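Side-chain contacts in putative uncharacterized protein (Mycobacterium avium, PDB 2Z6V), which is the sulfotransferase STF9, probably transferring a sulfuryl group from the donor 3'-phosphoadenosine 5'-phosphosulfate to an acceptor molecule: residues Pro98-Ala103 / Leu237-Pro242; Arg232-Leu237 / Trp245-Pro250. One frame throughout, in Å; residues are numbered along the deposited sequence.

Interaction 1. Residues Pro98-Ala103 / Leu237-Pro242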
loop_
_atom_site.group_PDB
_atom_site.type_symbol
_atom_site.label_atom_id
_atom_site.label_comp_id
_atom_site.label_asym_id
_atom_site.label_seq_id
_atom_site.Cartn_x
_atom_site.Cartn_y
_atom_site.Cartn_z
ATOM N N PRO A 98 -0.034 -22.030 -16.412
ATOM C CA PRO A 98 -1.432 -22.086 -15.959
ATOM C C PRO A 98 -1.586 -22.718 -14.573
ATOM O O PRO A 98 -2.404 -22.278 -13.766
ATOM C CB PRO A 98 -2.119 -22.917 -17.042
ATOM C CG PRO A 98 -1.242 -22.743 -18.252
ATOM C CD PRO A 98 0.138 -22.794 -17.665
ATOM N N GLU A 99 -0.789 -23.743 -14.299
ATOM C CA GLU A 99 -0.858 -24.438 -13.018
ATOM C C GLU A 99 -0.842 -23.536 -11.779
ATOM O O GLU A 99 -1.451 -23.883 -10.771
ATOM C CB GLU A 99 0.277 -25.461 -12.897
ATOM C CG GLU A 99 1.661 -24.845 -12.823
ATOM C CD GLU A 99 2.320 -24.724 -14.180
ATOM O OE1 GLU A 99 1.586 -24.613 -15.194
ATOM O OE2 GLU A 99 3.575 -24.728 -14.228
ATOM N N VAL A 100 -0.153 -22.394 -11.841
ATOM C CA VAL A 100 -0.085 -21.495 -10.684
ATOM C C VAL A 100 -1.461 -21.052 -10.198
ATOM O O VAL A 100 -1.639 -20.754 -9.018
ATOM C CB VAL A 100 0.755 -20.207 -10.972
ATOM C CG1 VAL A 100 2.189 -20.582 -11.335
ATOM C CG2 VAL A 100 0.107 -19.378 -12.078
ATOM N N LEU A 101 -2.428 -21.019 -11.109
ATOM C CA LEU A 101 -3.784 -20.594 -10.777
ATOM C C LEU A 101 -4.562 -21.659 -10.016
ATOM O O LEU A 101 -5.623 -21.376 -9.452
ATOM C CB LEU A 101 -4.549 -20.237 -12.051
ATOM C CG LEU A 101 -3.923 -19.146 -12.912
ATOM C CD1 LEU A 101 -4.709 -18.986 -14.205
ATOM C CD2 LEU A 101 -3.887 -17.846 -12.127
ATOM N N ASP A 102 -4.040 -22.883 -10.004
ATOM C CA ASP A 102 -4.707 -23.980 -9.316
ATOM C C ASP A 102 -4.357 -24.046 -7.833
ATOM O O ASP A 102 -5.102 -24.631 -7.043
ATOM C CB ASP A 102 -4.368 -25.317 -9.984
ATOM C CG ASP A 102 -4.775 -25.358 -11.452
ATOM O OD1 ASP A 102 -5.882 -24.863 -11.783
ATOM O OD2 ASP A 102 -3.990 -25.896 -12.268
ATOM N N ALA A 103 -3.225 -23.458 -7.454
ATOM C CA ALA A 103 -2.812 -23.454 -6.057
ATOM C C ALA A 103 -3.532 -22.311 -5.365
ATOM O O ALA A 103 -3.445 -21.160 -5.792
ATOM C CB ALA A 103 -1.310 -23.274 -5.945
ATOM N N LEU A 237 3.936 -15.684 -7.183
ATOM C CA LEU A 237 5.029 -15.599 -6.227
ATOM C C LEU A 237 5.102 -16.869 -5.368
ATOM O O LEU A 237 6.197 -17.303 -4.997
ATOM C CB LEU A 237 4.868 -14.354 -5.351
ATOM C CG LEU A 237 4.941 -12.996 -6.071
ATOM C CD1 LEU A 237 4.633 -11.865 -5.079
ATOM C CD2 LEU A 237 6.329 -12.792 -6.687
ATOM N N GLN A 238 3.944 -17.467 -5.070
ATOM C CA GLN A 238 3.878 -18.700 -4.263
ATOM C C GLN A 238 4.487 -19.893 -4.969
ATOM O O GLN A 238 5.075 -20.764 -4.325
ATOM C CB GLN A 238 2.441 -19.132 -3.976
ATOM C CG GLN A 238 1.663 -18.344 -2.991
ATOM C CD GLN A 238 0.315 -18.986 -2.758
ATOM O OE1 GLN A 238 -0.327 -19.446 -3.703
ATOM N NE2 GLN A 238 -0.124 -19.025 -1.497
ATOM N N SER A 239 4.296 -19.945 -6.286
ATOM C CA SER A 239 4.764 -21.071 -7.077
ATOM C C SER A 239 6.223 -21.439 -6.861
ATOM O O SER A 239 6.582 -22.602 -7.006
ATOM C CB SER A 239 4.475 -20.848 -8.577
ATOM O OG SER A 239 5.394 -19.961 -9.186
ATOM N N THR A 240 7.068 -20.473 -6.512
ATOM C CA THR A 240 8.473 -20.794 -6.270
ATOM C C THR A 240 8.876 -20.574 -4.816
ATOM O O THR A 240 9.905 -21.073 -4.373
ATOM C CB THR A 240 9.419 -19.977 -7.188
ATOM O OG1 THR A 240 9.056 -18.590 -7.148
ATOM C CG2 THR A 240 9.348 -20.492 -8.624
ATOM N N ALA A 241 8.050 -19.832 -4.083
ATOM C CA ALA A 241 8.300 -19.527 -2.678
ATOM C C ALA A 241 6.984 -19.629 -1.901
ATOM O O ALA A 241 6.384 -18.617 -1.534
ATOM C CB ALA A 241 8.879 -18.129 -2.551
ATOM N N PRO A 242 6.534 -20.863 -1.630
ATOM C CA PRO A 242 5.289 -21.159 -0.907
ATOM C C PRO A 242 5.242 -20.736 0.561
ATOM O O PRO A 242 6.278 -20.610 1.224
ATOM C CB PRO A 242 5.146 -22.672 -1.083
ATOM C CG PRO A 242 6.572 -23.130 -1.077
ATOM C CD PRO A 242 7.256 -22.105 -1.959
#
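Val100 and Ser239 form the close part of this small contact, where their backbones come within 6.1 Å of each other, CA to CA. One branch of the valine does the touching: Val100 CG1 lies 3.6 Å from Ser239 CB, and the same methyl is 3.9 Å from Ser239 OG. With CG1 anti to its carbonyl carbon (chi1 -60°), Val100 aims this methyl across at the serine. A compact, branched residue suits the buried position, since it fills the space facing Ser239 without a long side chain. Ser239 meets it with its CH2, while its hydroxyl is turned back to Val236 O, the preceding helical turn; a small polar residue can thus bond back to the chain and still offer an apolar flank.

Beyond this pair the contact loosens toward solvent. Ala103 points its methyl toward the extended chain of Gln238 without closing onto it, and no hydrogen bond joins the two segments.

Residues 98-103 belong to the connection from helix 70-96 to strand 109-113, and they lie against the C-terminal end of helix 224-238. Farther along the chain, Thr240 OG1 bonds Ala147 O, and Pro242 O accepts a hydrogen bond from Arg133 NE of strand 132-134.

Interaction 2. Residues Arg232-Leu237 / Trp245-Pro250. With PLM (palmitic acid), chain C.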
loop_
_atom_site.group_PDB
_atom_site.type_symbol
_atom_site.label_atom_id
_atom_site.label_comp_id
_atom_site.label_asym_id
_atom_site.label_seq_id
_atom_site.Cartn_x
_atom_site.Cartn_y
_atom_site.Cartn_z
ATOM N N ARG A 232 -3.885 -13.651 -8.437
ATOM C CA ARG A 232 -3.063 -14.264 -9.482
ATOM C C ARG A 232 -1.590 -13.911 -9.248
ATOM O O ARG A 232 -0.701 -14.754 -9.385
ATOM C CB ARG A 232 -3.496 -13.765 -10.866
ATOM C CG ARG A 232 -4.806 -14.352 -11.377
ATOM C CD ARG A 232 -5.087 -13.888 -12.794
ATOM N NE ARG A 232 -6.156 -12.895 -12.830
ATOM C CZ ARG A 232 -6.037 -11.690 -13.365
ATOM N NH1 ARG A 232 -4.892 -11.320 -13.912
ATOM N NH2 ARG A 232 -7.062 -10.857 -13.350
ATOM N N TYR A 233 -1.351 -12.650 -8.894
ATOM C CA TYR A 233 -0.015 -12.162 -8.619
ATOM C C TYR A 233 0.577 -13.007 -7.494
ATOM O O TYR A 233 1.685 -13.530 -7.617
ATOM C CB TYR A 233 -0.082 -10.709 -8.166
ATOM C CG TYR A 233 1.149 -9.887 -8.446
ATOM C CD1 TYR A 233 1.206 -9.059 -9.572
ATOM C CD2 TYR A 233 2.227 -9.879 -7.564
ATOM C CE1 TYR A 233 2.309 -8.229 -9.811
ATOM C CE2 TYR A 233 3.340 -9.054 -7.787
ATOM C CZ TYR A 233 3.372 -8.228 -8.913
ATOM O OH TYR A 233 4.444 -7.395 -9.144
ATOM N N LEU A 234 -0.162 -13.134 -6.396
ATOM C CA LEU A 234 0.317 -13.915 -5.264
ATOM C C LEU A 234 0.521 -15.383 -5.632
ATOM O O LEU A 234 1.443 -16.028 -5.132
ATOM C CB LEU A 234 -0.649 -13.785 -4.085
ATOM C CG LEU A 234 -0.769 -12.351 -3.556
ATOM C CD1 LEU A 234 -1.778 -12.309 -2.432
ATOM C CD2 LEU A 234 0.586 -11.869 -3.066
ATOM N N GLN A 235 -0.314 -15.914 -6.520
ATOM C CA GLN A 235 -0.156 -17.309 -6.923
ATOM C C GLN A 235 1.138 -17.509 -7.716
ATOM O O GLN A 235 1.727 -18.590 -7.693
ATOM C CB GLN A 235 -1.370 -17.771 -7.737
ATOM C CG GLN A 235 -2.628 -17.923 -6.895
ATOM C CD GLN A 235 -3.858 -18.136 -7.733
ATOM O OE1 GLN A 235 -4.193 -17.308 -8.579
ATOM N NE2 GLN A 235 -4.547 -19.249 -7.504
ATOM N N VAL A 236 1.580 -16.463 -8.410
ATOM C CA VAL A 236 2.818 -16.541 -9.172
ATOM C C VAL A 236 4.018 -16.512 -8.217
ATOM O O VAL A 236 5.005 -17.227 -8.414
ATOM C CB VAL A 236 2.950 -15.367 -10.172
ATOM C CG1 VAL A 236 4.342 -15.378 -10.805
ATOM C CG2 VAL A 236 1.869 -15.468 -11.239
ATOM N N LEU A 237 3.936 -15.684 -7.183
ATOM C CA LEU A 237 5.029 -15.599 -6.227
ATOM C C LEU A 237 5.102 -16.869 -5.368
ATOM O O LEU A 237 6.197 -17.303 -4.997
ATOM C CB LEU A 237 4.868 -14.354 -5.351
ATOM C CG LEU A 237 4.941 -12.996 -6.071
ATOM C CD1 LEU A 237 4.633 -11.865 -5.079
ATOM C CD2 LEU A 237 6.329 -12.792 -6.687
ATOM N N TRP A 245 0.376 -16.252 3.314
ATOM C CA TRP A 245 0.578 -14.829 3.086
ATOM C C TRP A 245 0.275 -13.848 4.222
ATOM O O TRP A 245 -0.679 -14.006 4.979
ATOM C CB TRP A 245 -0.195 -14.380 1.832
ATOM C CG TRP A 245 0.402 -14.869 0.544
ATOM C CD1 TRP A 245 0.018 -15.958 -0.178
ATOM C CD2 TRP A 245 1.521 -14.301 -0.153
ATOM N NE1 TRP A 245 0.823 -16.108 -1.280
ATOM C CE2 TRP A 245 1.756 -15.105 -1.289
ATOM C CE3 TRP A 245 2.349 -13.191 0.074
ATOM C CZ2 TRP A 245 2.788 -14.834 -2.200
ATOM C CZ3 TRP A 245 3.376 -12.924 -0.836
ATOM C CH2 TRP A 245 3.582 -13.745 -1.956
ATOM N N SER A 246 1.118 -12.828 4.316
ATOM C CA SER A 246 0.964 -11.754 5.285
ATOM C C SER A 246 0.922 -10.515 4.401
ATOM O O SER A 246 1.910 -10.178 3.763
ATOM C CB SER A 246 2.164 -11.684 6.225
ATOM O OG SER A 246 2.119 -10.485 6.976
ATOM N N LEU A 247 -0.221 -9.847 4.349
ATOM C CA LEU A 247 -0.362 -8.682 3.488
ATOM C C LEU A 247 -0.790 -7.442 4.235
ATOM O O LEU A 247 -1.318 -7.527 5.348
ATOM C CB LEU A 247 -1.378 -8.979 2.392
ATOM C CG LEU A 247 -1.108 -10.284 1.649
ATOM C CD1 LEU A 247 -2.327 -10.696 0.840
ATOM C CD2 LEU A 247 0.109 -10.098 0.768
ATOM N N LYS A 248 -0.556 -6.291 3.603
ATOM C CA LYS A 248 -0.914 -5.002 4.171
ATOM C C LYS A 248 -1.210 -3.946 3.113
ATOM O O LYS A 248 -0.614 -3.936 2.038
ATOM C CB LYS A 248 0.205 -4.483 5.082
ATOM C CG LYS A 248 -0.086 -3.109 5.670
ATOM C CD LYS A 248 0.879 -2.710 6.780
ATOM C CE LYS A 248 2.226 -2.252 6.239
ATOM N NZ LYS A 248 3.119 -1.738 7.326
ATOM N N MET A 249 -2.147 -3.065 3.448
ATOM C CA MET A 249 -2.557 -1.934 2.623
ATOM C C MET A 249 -3.730 -1.272 3.320
ATOM O O MET A 249 -4.799 -1.863 3.446
ATOM C CB MET A 249 -2.984 -2.349 1.215
ATOM C CG MET A 249 -3.404 -1.143 0.384
ATOM S SD MET A 249 -3.799 -1.464 -1.339
ATOM C CE MET A 249 -5.586 -1.614 -1.283
ATOM N N PRO A 250 -3.538 -0.034 3.798
ATOM C CA PRO A 250 -4.607 0.694 4.489
ATOM C C PRO A 250 -5.949 0.712 3.761
ATOM O O PRO A 250 -6.966 0.330 4.340
ATOM C CB PRO A 250 -4.012 2.092 4.669
ATOM C CG PRO A 250 -2.555 1.800 4.889
ATOM C CD PRO A 250 -2.262 0.708 3.864
HETATM C C1 PLM C . -3.553 9.553 -2.187
HETATM O O1 PLM C . -4.516 10.333 -2.352
HETATM O O2 PLM C . -2.854 9.049 -3.092
HETATM C C2 PLM C . -3.188 9.174 -0.749
HETATM C C3 PLM C . -4.423 8.730 0.038
HETATM C C4 PLM C . -4.073 8.218 1.437
HETATM C C5 PLM C . -3.149 6.999 1.379
HETATM C C6 PLM C . -1.688 7.401 1.161
HETATM C C7 PLM C . -0.850 6.176 0.793
HETATM C C8 PLM C . -1.149 5.727 -0.638
HETATM C C9 PLM C . -1.188 4.201 -0.714
HETATM C CA PLM C . 0.068 3.577 -0.103
HETATM C CB PLM C . -0.165 2.112 0.276
HETATM C CC PLM C . -1.367 2.003 1.215
HETATM C CD PLM C . -2.680 2.062 0.431
HETATM C CE PLM C . -3.864 2.475 1.308
HETATM C CF PLM C . -3.676 3.911 1.803
HETATM C CG PLM C . -4.902 4.415 2.564
#
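Leu234 lies against the indole of Trp245 along much of its length. Its CB starts beside the middle of the ring system, 3.9 Å from Trp245 CE2. The chain leaves with CG anti to the carbonyl carbon (chi1 -63°), and the two methyls then part company. Leu234 CD2 settles over the benzene ring in a CH-pi contact, 3.5 Å from the centroid of the Trp245 six-membered ring and only 5° off its normal. The other methyl, CD1 of Leu234, runs on to the other strand residue, where it meets Leu247 CD1 tip to tip at 3.7 Å. A forked leucine suits this place because its two branches serve two partners.

The indole is also met at its rim: Leu237 CB lies near the ring plane, 3.7 Å from Trp245 CH2. One face and part of the edge are thus packed with aliphatic carbon, and the backbone Leu234 O also lies by the ring, 3.4 Å from Trp245 CZ2. This is a fitting use of a broad aromatic residue in a buried layer.

Farther along, Met249 and Pro250 rest their apolar side chains against the bound palmitic acid, which is also hydrogen-bonded to Gln311 NE2.

The short helix and strand axes pass 11.6 Å apart at 138°, a helix layered on a parallel sheet. Together with the 2-3-1-4-5 strand order, this is the alpha/beta architecture of the sulfotransferases, related to P-loop nucleotide-binding proteins.

Read from the N terminus, the first segment, 98-103, waits through 133 residues, including strands 109-113 and 132-134, until 237-242 closes the long loop of interaction 1. Before that loop is complete, residues 232-237 have opened interaction 2, whose short loop is closed by 245-250 after only seven intervening residues. The two therefore cross, sharing Leu237 on helix 224-238, with centres about 12 Å apart. Gln235 links them directly: its NE2 probably donates to Ala103 O, at 2.8 Å. Helix 224-238 is thus held at its C-terminal end to the connection ahead of strand 109-113, and along another side to strand 244-248, the sheet neighbour of that same strand.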